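DNA protection during starvation protein (Agrobacterium tumefaciens, PDB 1O9R) protects DNA from oxidative damage without binding it, by oxidising intracellular iron and storing it as a ferric mineral inside a hollow sphere of twelve subunits. Local coordinates at residues K92-P97 against R113-V117. Sequence-based numbering, arbitrary orientation.
Sequences KLKAYP and RYGEV
Extended loop 92-97 runs roughly antiparallel to the 113-117 turn of helix 103-130, with the CA atoms of Leu93 and Arg113 6.4 Å apart. The chain has the four-helix bundle of the ferritin-like fold, with the short helix 84-90 of Dps proteins in the connection between its second and third long helices. The loop leads from that short helix back to the bundle.

Arg113 carries most of the contact. Its CG lies anti to the carbonyl carbon (chi1 -68°), and the chain then runs extended to NE, which brings the guanidinium alongside the loop backbone. NE and NH2 grip one atom, the carbonyl O of Lys94, side-on. The NE bond to Lys94 O is 2.9 Å and fairly straight, with an N-H...O angle of 154°. The longer NH2 bond comes from above the carbonyl plane. Both bonds fix the rotation of the guanidinium. NH1 is hydrogen-bonded to Ala109 O, on the same helix 103-130.

Lys94 CD lies over one face of the guanidinium, and Tyr96 CD1 over the opposite face. Ring and guanidinium planes stand 73° apart, and Arg113 CD meets the ring edge at 3.8 Å from CD1 of Tyr96. The Tyr96 hydroxyl is hydrogen-bonded to His106. Lys94 NZ is modelled in a salt bridge with Glu116 OE2, but crowding makes its geometry doubtful. Leu93 is buried beside Glu116 and also touches Asp31 of helix 12-42. CD2 of Leu93 packs 3.9 Å from CG2 of Val117. One residue further along the loop from Lys94, Arg113 NH2 also gives a weak hydrogen bond of 3.0 Å to Ala95 O.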
# COMPACT_ATOMS: atom_id res chain seq x y z
N LYS A 92 -7.42 -13.17 -37.41
CA LYS A 92 -8.66 -13.07 -38.19
C LYS A 92 -9.08 -11.63 -38.36
O LYS A 92 -10.13 -11.37 -39.02
CB LYS A 92 -9.82 -13.85 -37.56
CG LYS A 92 -9.59 -15.36 -37.53
CD LYS A 92 -8.87 -15.96 -38.68
CE LYS A 92 -9.37 -15.91 -40.09
NZ LYS A 92 -8.49 -16.70 -41.02
N LEU A 93 -8.31 -10.65 -37.84
CA LEU A 93 -8.72 -9.28 -37.93
C LEU A 93 -8.21 -8.58 -39.18
O LEU A 93 -7.09 -8.84 -39.60
CB LEU A 93 -8.19 -8.49 -36.70
CG LEU A 93 -8.56 -9.17 -35.38
CD1 LEU A 93 -8.07 -8.20 -34.31
CD2 LEU A 93 -10.07 -9.38 -35.25
N LYS A 94 -9.07 -7.74 -39.73
CA LYS A 94 -8.60 -6.95 -40.87
C LYS A 94 -7.65 -5.86 -40.36
O LYS A 94 -7.83 -5.34 -39.25
CB LYS A 94 -9.80 -6.20 -41.45
CG LYS A 94 -11.12 -6.06 -40.83
CD LYS A 94 -11.36 -5.86 -39.34
CE LYS A 94 -11.63 -7.17 -38.64
NZ LYS A 94 -11.22 -7.37 -37.26
N ALA A 95 -6.68 -5.52 -41.19
CA ALA A 95 -5.74 -4.46 -40.84
C ALA A 95 -6.44 -3.20 -40.38
O ALA A 95 -7.43 -2.67 -40.91
CB ALA A 95 -4.91 -4.11 -42.11
N TYR A 96 -5.88 -2.66 -39.26
CA TYR A 96 -6.48 -1.46 -38.68
C TYR A 96 -6.06 -0.24 -39.49
O TYR A 96 -4.89 -0.05 -39.84
CB TYR A 96 -5.96 -1.33 -37.20
CG TYR A 96 -6.79 -0.35 -36.41
CD1 TYR A 96 -8.00 -0.73 -35.80
CD2 TYR A 96 -6.39 0.98 -36.28
CE1 TYR A 96 -8.79 0.14 -35.09
CE2 TYR A 96 -7.20 1.87 -35.57
CZ TYR A 96 -8.38 1.47 -34.97
OH TYR A 96 -9.19 2.32 -34.27
N PRO A 97 -7.01 0.66 -39.75
CA PRO A 97 -6.66 1.85 -40.56
C PRO A 97 -5.73 2.81 -39.86
O PRO A 97 -6.02 3.17 -38.71
CB PRO A 97 -8.01 2.44 -40.90
CG PRO A 97 -8.94 2.02 -39.79
CD PRO A 97 -8.44 0.62 -39.43
N ARG A 113 -13.60 -5.04 -34.36
CA ARG A 113 -12.55 -6.03 -34.01
C ARG A 113 -12.86 -6.65 -32.67
O ARG A 113 -12.58 -7.83 -32.48
CB ARG A 113 -11.16 -5.38 -34.18
CG ARG A 113 -10.91 -5.12 -35.69
CD ARG A 113 -9.74 -4.14 -35.86
NE ARG A 113 -9.49 -3.93 -37.31
CZ ARG A 113 -10.24 -3.12 -38.06
NH1 ARG A 113 -11.27 -2.45 -37.63
NH2 ARG A 113 -9.97 -2.99 -39.40
N TYR A 114 -13.22 -5.82 -31.70
CA TYR A 114 -13.60 -6.38 -30.40
C TYR A 114 -14.78 -7.33 -30.53
O TYR A 114 -14.81 -8.38 -29.87
CB TYR A 114 -13.98 -5.25 -29.38
CG TYR A 114 -12.74 -4.78 -28.61
CD1 TYR A 114 -12.63 -5.15 -27.26
CD2 TYR A 114 -11.82 -3.96 -29.19
CE1 TYR A 114 -11.48 -4.68 -26.57
CE2 TYR A 114 -10.68 -3.53 -28.53
CZ TYR A 114 -10.57 -3.92 -27.21
OH TYR A 114 -9.42 -3.52 -26.51
N GLY A 115 -15.77 -7.03 -31.39
CA GLY A 115 -16.88 -7.94 -31.62
C GLY A 115 -16.41 -9.29 -32.18
O GLY A 115 -16.82 -10.35 -31.72
N GLU A 116 -15.49 -9.18 -33.17
CA GLU A 116 -14.99 -10.45 -33.75
C GLU A 116 -14.25 -11.30 -32.73
O GLU A 116 -14.46 -12.53 -32.61
CB GLU A 116 -14.11 -10.15 -34.98
CG GLU A 116 -15.02 -9.62 -36.09
CD GLU A 116 -14.27 -9.00 -37.22
OE1 GLU A 116 -14.88 -8.69 -38.28
OE2 GLU A 116 -13.05 -8.78 -37.06
N VAL A 117 -13.40 -10.67 -31.91
CA VAL A 117 -12.66 -11.46 -30.92
C VAL A 117 -13.58 -11.92 -29.78
O VAL A 117 -13.48 -13.10 -29.38
CB VAL A 117 -11.52 -10.60 -30.34
CG1 VAL A 117 -10.76 -11.42 -29.26
CG2 VAL A 117 -10.55 -10.24 -31.48